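Local atomic coordinates of PA1221 (PDB entry 4DG8), a protein that binds adenosine monophosphate and joins a domain of the AMP-binding enzyme family (ANL clan) to a phosphopantetheine attachment domain. Residues Y104-L109 with S211-D216; R121-R126 with I169-G174; G310-T315 with G426-L431. All blocks are in the same frame, centred on the assembly; numbering follows the deposited sequence.

Contact 1. Residues Y104-L109 with S211-D216; sequences YLYIDL and SPLSFD
Tyr106 lies against Leu213 at the end of strand 103-106, and the two side chains cross at about a right angle. Tyr106 CB rests on Leu213 CB at 3.7 Å and is 3.8 Å from Ser214 N. The next atom, Tyr106 CG, is near Leu213 CB and Ser214 N. On one branch of the ring, Tyr106 CD1 meets Leu213 CB at 3.8 Å and Leu213 CD1 at 3.9 Å. On the other, Tyr106 CD2 comes to 4.2 Å from Ser214 CB. CG stands anti to the backbone N (chi1 -164°), which brings the ring beside Leu213 and Ser214, both met obliquely. The tip leaves the contact, and Tyr106 OH makes a weak hydrogen bond to Gly84 O.

Leu213 also reaches Tyr104, with Leu213 CD2 at 4.4 Å from Tyr104 CE1. Tyr104 OH is hydrogen-bonded to Trp223, and Ser214 OG to Tyr427 OH. The contact is mainly van der Waals packing, with no hydrogen bond across it. Pro212 to Phe215 form a type I beta turn, closed by Phe215 N to Pro212 O at 3.0 Å. Here the turn between strand 206-209 and helix 217-226 packs on the end of a central-sheet strand in the AMP-binding enzyme fold.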
loop_
_atom_site.group_PDB
_atom_site.type_symbol
_atom_site.label_atom_id
_atom_site.label_comp_id
_atom_site.label_asym_id
_atom_site.label_seq_id
_atom_site.Cartn_x
_atom_site.Cartn_y
_atom_site.Cartn_z
ATOM N N TYR A 104 0.935 12.487 -6.550
ATOM C CA TYR A 104 -0.294 12.460 -5.778
ATOM C C TYR A 104 -0.100 11.945 -4.368
ATOM O O TYR A 104 0.829 11.187 -4.071
ATOM C CB TYR A 104 -1.437 11.702 -6.492
ATOM C CG TYR A 104 -1.209 10.238 -6.825
ATOM C CD1 TYR A 104 -1.351 9.244 -5.850
ATOM C CD2 TYR A 104 -0.923 9.836 -8.142
ATOM C CE1 TYR A 104 -1.180 7.873 -6.167
ATOM C CE2 TYR A 104 -0.756 8.466 -8.471
ATOM C CZ TYR A 104 -0.884 7.495 -7.481
ATOM O OH TYR A 104 -0.706 6.150 -7.781
ATOM N N LEU A 105 -0.968 12.430 -3.496
ATOM C CA LEU A 105 -0.990 12.030 -2.093
ATOM C C LEU A 105 -2.429 11.820 -1.653
ATOM O O LEU A 105 -3.277 12.703 -1.870
ATOM C CB LEU A 105 -0.391 13.162 -1.263
ATOM C CG LEU A 105 -0.589 13.106 0.239
ATOM C CD1 LEU A 105 0.140 11.896 0.835
ATOM C CD2 LEU A 105 -0.102 14.419 0.854
ATOM N N TYR A 106 -2.725 10.685 -1.021
ATOM C CA TYR A 106 -4.057 10.528 -0.451
ATOM C C TYR A 106 -4.263 11.383 0.806
ATOM O O TYR A 106 -3.438 11.394 1.716
ATOM C CB TYR A 106 -4.448 9.067 -0.154
ATOM C CG TYR A 106 -5.951 8.981 0.061
ATOM C CD1 TYR A 106 -6.828 9.368 -0.961
ATOM C CD2 TYR A 106 -6.494 8.580 1.274
ATOM C CE1 TYR A 106 -8.201 9.339 -0.797
ATOM C CE2 TYR A 106 -7.885 8.539 1.457
ATOM C CZ TYR A 106 -8.727 8.931 0.413
ATOM O OH TYR A 106 -10.094 8.908 0.551
ATOM N N ILE A 107 -5.384 12.086 0.859
ATOM C CA ILE A 107 -5.738 12.839 2.056
ATOM C C ILE A 107 -7.139 12.443 2.484
ATOM O O ILE A 107 -8.091 12.593 1.715
ATOM C CB ILE A 107 -5.680 14.367 1.822
ATOM C CG1 ILE A 107 -4.252 14.821 1.502
ATOM C CG2 ILE A 107 -6.201 15.118 3.054
ATOM C CD1 ILE A 107 -3.288 14.698 2.675
ATOM N N ASP A 108 -7.270 11.919 3.698
ATOM C CA ASP A 108 -8.581 11.547 4.195
ATOM C C ASP A 108 -9.128 12.712 5.014
ATOM O O ASP A 108 -8.728 12.924 6.160
ATOM C CB ASP A 108 -8.457 10.278 5.049
ATOM C CG ASP A 108 -9.787 9.793 5.570
ATOM O OD1 ASP A 108 -10.777 10.550 5.494
ATOM O OD2 ASP A 108 -9.840 8.650 6.072
ATOM N N LEU A 109 -10.101 13.417 4.440
ATOM C CA LEU A 109 -10.640 14.633 5.036
ATOM C C LEU A 109 -11.473 14.351 6.293
ATOM O O LEU A 109 -11.846 15.269 7.019
ATOM C CB LEU A 109 -11.417 15.458 3.991
ATOM C CG LEU A 109 -10.515 16.195 2.976
ATOM C CD1 LEU A 109 -11.301 16.883 1.883
ATOM C CD2 LEU A 109 -9.612 17.210 3.669
ATOM N N SER A 211 -8.361 -1.384 -2.352
ATOM C CA SER A 211 -7.400 -0.755 -1.441
ATOM C C SER A 211 -7.370 0.765 -1.556
ATOM O O SER A 211 -7.175 1.293 -2.635
ATOM C CB SER A 211 -5.993 -1.309 -1.695
ATOM O OG SER A 211 -5.992 -2.721 -1.661
ATOM N N PRO A 212 -7.564 1.481 -0.433
ATOM C CA PRO A 212 -7.525 2.951 -0.521
ATOM C C PRO A 212 -6.150 3.444 -0.944
ATOM O O PRO A 212 -5.161 2.714 -0.772
ATOM C CB PRO A 212 -7.851 3.397 0.911
ATOM C CG PRO A 212 -8.673 2.266 1.465
ATOM C CD PRO A 212 -8.046 1.021 0.880
ATOM N N LEU A 213 -6.085 4.663 -1.477
ATOM C CA LEU A 213 -4.826 5.213 -1.989
ATOM C C LEU A 213 -3.735 5.469 -0.936
ATOM O O LEU A 213 -2.618 5.846 -1.279
ATOM C CB LEU A 213 -5.077 6.494 -2.771
ATOM C CG LEU A 213 -5.796 6.380 -4.107
ATOM C CD1 LEU A 213 -6.311 7.778 -4.517
ATOM C CD2 LEU A 213 -4.869 5.751 -5.170
ATOM N N SER A 214 -4.058 5.304 0.341
ATOM C CA SER A 214 -3.041 5.446 1.380
ATOM C C SER A 214 -2.175 4.183 1.437
ATOM O O SER A 214 -1.127 4.161 2.087
ATOM C CB SER A 214 -3.703 5.725 2.727
ATOM O OG SER A 214 -4.750 4.800 2.945
ATOM N N PHE A 215 -2.606 3.134 0.738
ATOM C CA PHE A 215 -1.792 1.923 0.619
ATOM C C PHE A 215 -1.243 1.723 -0.788
ATOM O O PHE A 215 -1.977 1.868 -1.779
ATOM C CB PHE A 215 -2.619 0.695 0.989
ATOM C CG PHE A 215 -3.405 0.859 2.250
ATOM C CD1 PHE A 215 -2.832 0.569 3.483
ATOM C CD2 PHE A 215 -4.713 1.296 2.209
ATOM C CE1 PHE A 215 -3.560 0.725 4.661
ATOM C CE2 PHE A 215 -5.448 1.452 3.378
ATOM C CZ PHE A 215 -4.870 1.162 4.611
ATOM N N ASP A 216 0.009 1.285 -0.894
ATOM C CA ASP A 216 0.573 1.082 -2.228
ATOM C C ASP A 216 0.107 -0.220 -2.891
ATOM O O ASP A 216 0.534 -0.526 -4.003
ATOM C CB ASP A 216 2.112 1.248 -2.293
ATOM C CG ASP A 216 2.861 0.146 -1.562
ATOM O OD1 ASP A 216 4.110 0.181 -1.567
ATOM O OD2 ASP A 216 2.208 -0.751 -0.986
#

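Contact 2. Residues R121-R126 with I169-G174; sequences RQVDCR and INFSSG
Val123 fills the angle between Ile169 and Phe171. Its CG1 touches both: Val123 CG1 is 3.5 Å from Phe171 CZ and 3.7 Å from Ile169 CD1. Val123 and Ile169 reach toward each other tip to tip, and Ile169 CD1 also lies 3.7 Å from Val123 CB. The Phe171 ring comes from the opposite direction to Val123 and meets it obliquely. Val123 CG1 stands anti to the carbonyl carbon (chi1 -61°), and this branch takes the closest contacts with the strand. CG2 is more distant, at 4.1 Å from Phe171 CZ.

Gln122 adds a third contact. Its CB approaches the edge of the Phe171 ring, near the ring plane, at 4.1 Å from CZ. Beyond CB the chain bends at chi2 (-63°) and leads the amide away from the strand. The amide is held by Asn376 through OE1 and by Glu118 through NE2.

The next shell is largely apolar. Leu105 of strand 103-106 and Ala181 of strand 180-185 touch both Val123 and Phe171. Cys79 of strand 79-83 also touches Val123. Backbone hydrogen bonds join the strand to its neighbour 180-185, pairing Asn170 with Ile182 and Ser172 with Lys180. At its end Gly174 N donates to Ser172 OG at 3.3 Å, an ST turn.

Asp124 has a positive phi (57°) and forms a Schellman motif, which turns the chain toward strand 125-130. The contact thus packs the last turn of helix 113-123 on the sheet. The helix joins the parallel strands 103-106 and 125-130, with strand 79-83 between them, in a beta-alpha-beta crossover of the AMP-binding enzyme fold.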
loop_
_atom_site.group_PDB
_atom_site.type_symbol
_atom_site.label_atom_id
_atom_site.label_comp_id
_atom_site.label_asym_id
_atom_site.label_seq_id
_atom_site.Cartn_x
_atom_site.Cartn_y
_atom_site.Cartn_z
ATOM N N ARG A 121 2.019 20.011 5.275
ATOM C CA ARG A 121 3.254 20.762 5.467
ATOM C C ARG A 121 4.488 19.882 5.240
ATOM O O ARG A 121 5.453 20.308 4.612
ATOM C CB ARG A 121 3.304 21.374 6.860
ATOM C CG ARG A 121 4.320 22.513 7.006
ATOM C CD ARG A 121 4.341 23.057 8.438
ATOM N NE ARG A 121 4.838 22.075 9.404
ATOM C CZ ARG A 121 6.131 21.828 9.614
ATOM N NH1 ARG A 121 7.049 22.491 8.924
ATOM N NH2 ARG A 121 6.514 20.927 10.513
ATOM N N GLN A 122 4.462 18.656 5.752
ATOM C CA GLN A 122 5.634 17.788 5.663
ATOM C C GLN A 122 6.047 17.617 4.214
ATOM O O GLN A 122 7.235 17.664 3.902
ATOM C CB GLN A 122 5.400 16.417 6.317
ATOM C CG GLN A 122 5.441 16.438 7.841
ATOM C CD GLN A 122 6.812 16.862 8.379
ATOM O OE1 GLN A 122 7.845 16.346 7.951
ATOM N NE2 GLN A 122 6.823 17.815 9.305
ATOM N N VAL A 123 5.067 17.380 3.346
ATOM C CA VAL A 123 5.360 17.213 1.917
ATOM C C VAL A 123 5.091 18.404 0.978
ATOM O O VAL A 123 5.141 18.260 -0.246
ATOM C CB VAL A 123 4.734 15.942 1.361
ATOM C CG1 VAL A 123 5.312 14.761 2.112
ATOM C CG2 VAL A 123 3.219 16.005 1.498
ATOM N N ASP A 124 4.736 19.544 1.550
ATOM C CA ASP A 124 4.403 20.726 0.764
ATOM C C ASP A 124 3.266 20.448 -0.234
ATOM O O ASP A 124 3.310 20.869 -1.388
ATOM C CB ASP A 124 5.650 21.295 0.075
ATOM C CG ASP A 124 5.446 22.717 -0.407
ATOM O OD1 ASP A 124 4.579 23.422 0.161
ATOM O OD2 ASP A 124 6.148 23.136 -1.353
ATOM N N CYS A 125 2.227 19.757 0.230
ATOM C CA CYS A 125 1.071 19.501 -0.616
ATOM C C CYS A 125 0.355 20.817 -0.839
ATOM O O CYS A 125 -0.100 21.448 0.110
ATOM C CB CYS A 125 0.125 18.516 0.054
ATOM S SG CYS A 125 -1.362 18.136 -0.923
ATOM N N ARG A 126 0.257 21.223 -2.102
ATOM C CA ARG A 126 -0.176 22.579 -2.437
ATOM C C ARG A 126 -1.691 22.729 -2.508
ATOM O O ARG A 126 -2.226 23.800 -2.284
ATOM C CB ARG A 126 0.461 23.044 -3.753
ATOM C CG ARG A 126 1.980 22.819 -3.841
ATOM C CD ARG A 126 2.773 23.767 -2.941
ATOM N NE ARG A 126 2.717 25.146 -3.427
ATOM C CZ ARG A 126 3.417 25.614 -4.456
ATOM N NH1 ARG A 126 4.248 24.815 -5.118
ATOM N NH2 ARG A 126 3.292 26.888 -4.818
ATOM N N ILE A 169 3.328 10.108 -3.098
ATOM C CA ILE A 169 3.835 9.961 -1.748
ATOM C C ILE A 169 2.895 9.103 -0.894
ATOM O O ILE A 169 1.684 9.291 -0.916
ATOM C CB ILE A 169 4.039 11.331 -1.071
ATOM C CG1 ILE A 169 5.148 12.090 -1.791
ATOM C CG2 ILE A 169 4.343 11.151 0.445
ATOM C CD1 ILE A 169 5.352 13.502 -1.325
ATOM N N ASN A 170 3.460 8.154 -0.152
ATOM C CA ASN A 170 2.704 7.410 0.856
ATOM C C ASN A 170 3.347 7.625 2.205
ATOM O O ASN A 170 4.563 7.461 2.354
ATOM C CB ASN A 170 2.675 5.908 0.563
ATOM C CG ASN A 170 1.700 5.544 -0.557
ATOM O OD1 ASN A 170 1.227 6.413 -1.307
ATOM N ND2 ASN A 170 1.405 4.252 -0.684
ATOM N N PHE A 171 2.552 7.977 3.205
ATOM C CA PHE A 171 3.133 8.225 4.523
ATOM C C PHE A 171 3.266 6.897 5.272
ATOM O O PHE A 171 2.380 6.033 5.188
ATOM C CB PHE A 171 2.283 9.208 5.320
ATOM C CG PHE A 171 2.637 10.655 5.082
ATOM C CD1 PHE A 171 3.745 11.218 5.692
ATOM C CD2 PHE A 171 1.861 11.451 4.252
ATOM C CE1 PHE A 171 4.075 12.557 5.477
ATOM C CE2 PHE A 171 2.183 12.794 4.039
ATOM C CZ PHE A 171 3.289 13.341 4.645
ATOM N N SER A 172 4.385 6.729 5.976
ATOM C CA SER A 172 4.595 5.547 6.797
ATOM C C SER A 172 4.731 5.894 8.285
ATOM O O SER A 172 5.506 6.779 8.670
ATOM C CB SER A 172 5.812 4.750 6.322
ATOM O OG SER A 172 6.019 3.621 7.156
ATOM N N SER A 173 3.930 5.227 9.106
ATOM C CA SER A 173 4.022 5.345 10.575
ATOM C C SER A 173 4.833 4.204 11.217
ATOM O O SER A 173 4.829 4.009 12.451
ATOM C CB SER A 173 2.632 5.496 11.202
ATOM O OG SER A 173 2.041 6.717 10.787
ATOM N N GLY A 174 5.468 3.411 10.358
ATOM C CA GLY A 174 6.178 2.215 10.787
ATOM C C GLY A 174 7.448 2.443 11.582
ATOM O O GLY A 174 7.968 1.504 12.202
#

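Contact 3. Residues G310-T315 with G426-L431; sequences GPTENT and GYRLDL. With AMP (adenosine monophosphate), chain B.
Glu313 OE1 takes two hydrogen bonds from Arg428, which meets it end-on with NH1 and NH2. The shorter and straighter runs from Arg428 NH1 to Glu313 OE1 at 2.9 Å (159°) and uses the syn lone pair. The second, Arg428 NH2 to Glu313 OE1, is longer at 3.3 Å and more bent. OE1 lies in the guanidinium plane, but the carboxylate is turned 78° against that plane. Glu313 OE2 is hydrogen-bonded to Tyr374 OH, consistent with a carboxylate held at both oxygens.

One face of the same guanidinium carries the phosphate of AMP. AMP O3P sits over the centre of the group, 3.0 Å from Arg428 CZ. The bend at chi3 (-64°) turns this face to O3P. Thr312 holds O3P as well: Thr312 OG1 donates to AMP O3P at 2.7 Å, and Thr312 N adds a weak bond. Thr312 CB also packs on Arg428 NH2 at 3.5 Å, while Pro311 CB lies beside NH1 at 3.7 Å. Nearby, the Gly310 O is 3.3 Å from AMP C5'.

Arg428 thus serves two anions in different ways, a carboxylate at its edge and a phosphate over its face. The salt bridge holds the end of the guanidinium in place, consistent with its face being kept against O3P. Its positive charge would be expected to offset part of the charge of both anions, and Lys423 also bonds AMP.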
loop_
_atom_site.group_PDB
_atom_site.type_symbol
_atom_site.label_atom_id
_atom_site.label_comp_id
_atom_site.label_asym_id
_atom_site.label_seq_id
_atom_site.Cartn_x
_atom_site.Cartn_y
_atom_site.Cartn_z
ATOM N N GLY A 310 6.652 -7.072 0.139
ATOM C CA GLY A 310 7.582 -5.970 -0.031
ATOM C C GLY A 310 7.227 -4.776 0.824
ATOM O O GLY A 310 6.064 -4.619 1.221
ATOM N N PRO A 311 8.214 -3.907 1.099
ATOM C CA PRO A 311 7.824 -2.685 1.807
ATOM C C PRO A 311 7.530 -1.537 0.843
ATOM O O PRO A 311 7.842 -1.614 -0.346
ATOM C CB PRO A 311 9.060 -2.383 2.662
ATOM C CG PRO A 311 10.218 -2.898 1.813
ATOM C CD PRO A 311 9.678 -4.064 1.003
ATOM N N THR A 312 7.013 -0.441 1.378
ATOM C CA THR A 312 6.598 0.699 0.558
ATOM C C THR A 312 7.803 1.408 -0.089
ATOM O O THR A 312 7.711 1.915 -1.212
ATOM C CB THR A 312 5.749 1.682 1.413
ATOM O OG1 THR A 312 4.597 0.993 1.927
ATOM C CG2 THR A 312 5.310 2.915 0.605
ATOM N N GLU A 313 8.929 1.429 0.626
ATOM C CA GLU A 313 10.187 1.998 0.138
ATOM C C GLU A 313 10.701 1.344 -1.158
ATOM O O GLU A 313 11.592 1.886 -1.840
ATOM C CB GLU A 313 11.274 1.866 1.224
ATOM C CG GLU A 313 11.079 2.740 2.465
ATOM C CD GLU A 313 10.081 2.153 3.479
ATOM O OE1 GLU A 313 9.359 1.168 3.156
ATOM O OE2 GLU A 313 10.041 2.685 4.613
ATOM N N ASN A 314 10.250 0.121 -1.412
ATOM C CA ASN A 314 10.507 -0.589 -2.673
ATOM C C ASN A 314 9.298 -0.680 -3.611
ATOM O O ASN A 314 9.197 -1.608 -4.416
ATOM C CB ASN A 314 11.310 -1.885 -2.503
ATOM C CG ASN A 314 11.948 -2.378 -3.823
ATOM O OD1 ASN A 314 12.357 -1.588 -4.685
ATOM N ND2 ASN A 314 12.024 -3.698 -3.977
ATOM N N THR A 315 8.311 0.177 -3.371
ATOM C CA THR A 315 7.166 0.308 -4.275
ATOM C C THR A 315 6.313 -0.962 -4.414
ATOM O O THR A 315 6.455 -1.693 -5.400
ATOM C CB THR A 315 7.577 0.845 -5.681
ATOM O OG1 THR A 315 8.485 1.949 -5.530
ATOM C CG2 THR A 315 6.321 1.309 -6.490
ATOM N N GLY A 426 -3.441 -2.787 7.408
ATOM C CA GLY A 426 -2.777 -2.285 6.217
ATOM C C GLY A 426 -1.619 -1.341 6.473
ATOM O O GLY A 426 -0.811 -1.107 5.579
ATOM N N TYR A 427 -1.534 -0.797 7.686
ATOM C CA TYR A 427 -0.476 0.145 8.038
ATOM C C TYR A 427 0.627 -0.476 8.896
ATOM O O TYR A 427 0.352 -1.229 9.833
ATOM C CB TYR A 427 -1.058 1.323 8.825
ATOM C CG TYR A 427 -2.073 2.156 8.085
ATOM C CD1 TYR A 427 -1.687 2.967 7.023
ATOM C CD2 TYR A 427 -3.415 2.160 8.466
ATOM C CE1 TYR A 427 -2.613 3.749 6.354
ATOM C CE2 TYR A 427 -4.353 2.937 7.801
ATOM C CZ TYR A 427 -3.941 3.734 6.749
ATOM O OH TYR A 427 -4.850 4.512 6.071
ATOM N N ARG A 428 1.880 -0.152 8.588
ATOM C CA ARG A 428 2.950 -0.406 9.545
ATOM C C ARG A 428 2.836 0.565 10.735
ATOM O O ARG A 428 2.493 1.747 10.590
ATOM C CB ARG A 428 4.322 -0.266 8.888
ATOM C CG ARG A 428 4.652 -1.351 7.891
ATOM C CD ARG A 428 5.953 -1.018 7.147
ATOM N NE ARG A 428 5.834 0.191 6.333
ATOM C CZ ARG A 428 6.765 0.607 5.475
ATOM N NH1 ARG A 428 7.890 -0.086 5.322
ATOM N NH2 ARG A 428 6.573 1.721 4.770
ATOM N N LEU A 429 3.124 0.064 11.923
ATOM C CA LEU A 429 3.059 0.904 13.097
ATOM C C LEU A 429 4.201 0.572 14.024
ATOM O O LEU A 429 4.442 -0.618 14.338
ATOM C CB LEU A 429 1.729 0.693 13.821
ATOM C CG LEU A 429 1.510 1.602 15.026
ATOM C CD1 LEU A 429 1.618 3.059 14.584
ATOM C CD2 LEU A 429 0.171 1.309 15.664
ATOM N N ASP A 430 4.861 1.620 14.512
ATOM C CA ASP A 430 5.896 1.432 15.509
ATOM C C ASP A 430 5.099 1.441 16.795
ATOM O O ASP A 430 4.747 2.488 17.346
ATOM C CB ASP A 430 6.852 2.623 15.475
ATOM C CG ASP A 430 8.048 2.443 16.385
ATOM O OD1 ASP A 430 7.953 1.668 17.371
ATOM O OD2 ASP A 430 9.085 3.102 16.118
ATOM N N LEU A 431 4.860 0.234 17.289
ATOM C CA LEU A 431 3.948 0.032 18.401
ATOM C C LEU A 431 4.567 0.554 19.698
ATOM O O LEU A 431 3.898 1.247 20.473
ATOM C CB LEU A 431 3.549 -1.444 18.494
ATOM C CG LEU A 431 2.496 -1.820 19.538
ATOM C CD1 LEU A 431 1.200 -1.087 19.259
ATOM C CD2 LEU A 431 2.274 -3.317 19.526
HETATM P P AMP B . 3.900 -1.956 3.747
HETATM O O1P AMP B . 2.830 -1.164 4.469
HETATM O O2P AMP B . 3.555 -2.590 2.406
HETATM O O3P AMP B . 5.098 -1.035 3.607
HETATM O "O5'" AMP B . 4.483 -3.070 4.719
HETATM C "C5'" AMP B . 5.658 -3.779 4.377
HETATM C "C4'" AMP B . 5.995 -4.822 5.406
HETATM O "O4'" AMP B . 4.880 -5.738 5.571
HETATM C "C3'" AMP B . 7.169 -5.723 5.067
HETATM O "O3'" AMP B . 8.426 -5.113 5.340
HETATM C "C2'" AMP B . 6.889 -6.963 5.904
HETATM O "O2'" AMP B . 7.257 -6.740 7.261
HETATM C "C1'" AMP B . 5.362 -7.046 5.823
HETATM N N9 AMP B . 4.912 -7.932 4.724
HETATM C C8 AMP B . 4.451 -7.499 3.526
HETATM N N7 AMP B . 4.112 -8.533 2.718
HETATM C C5 AMP B . 4.362 -9.670 3.384
HETATM C C6 AMP B . 4.229 -11.126 3.103
HETATM N N6 AMP B . 3.759 -11.568 1.922
HETATM N N1 AMP B . 4.590 -12.000 4.074
HETATM C C2 AMP B . 5.058 -11.554 5.259
HETATM N N3 AMP B . 5.201 -10.252 5.579
HETATM C C4 AMP B . 4.879 -9.270 4.709
#

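In the fold
Contacts 1 and 2 share the seven-stranded mixed sheet, with their centres 11 Å apart. Tyr104 O and Ile169 N, 2.9 Å apart, join neighbouring strands there. Contact 2 is nested along the chain inside the loop closed by contact 1. Contact 3 is about 14 Å from each by centres and holds part of the AMP pocket. It meets contact 1 where Asp216 OD1 packs 3.3 Å from Thr312 CA. It meets contact 2 through Ser173 O and Asp430 N at 3.2 Å. The side chains of Ser214 and Phe171 each lie about 10 Å from AMP, and contacts 1 and 2 lie near the pocket but supply none of its residues.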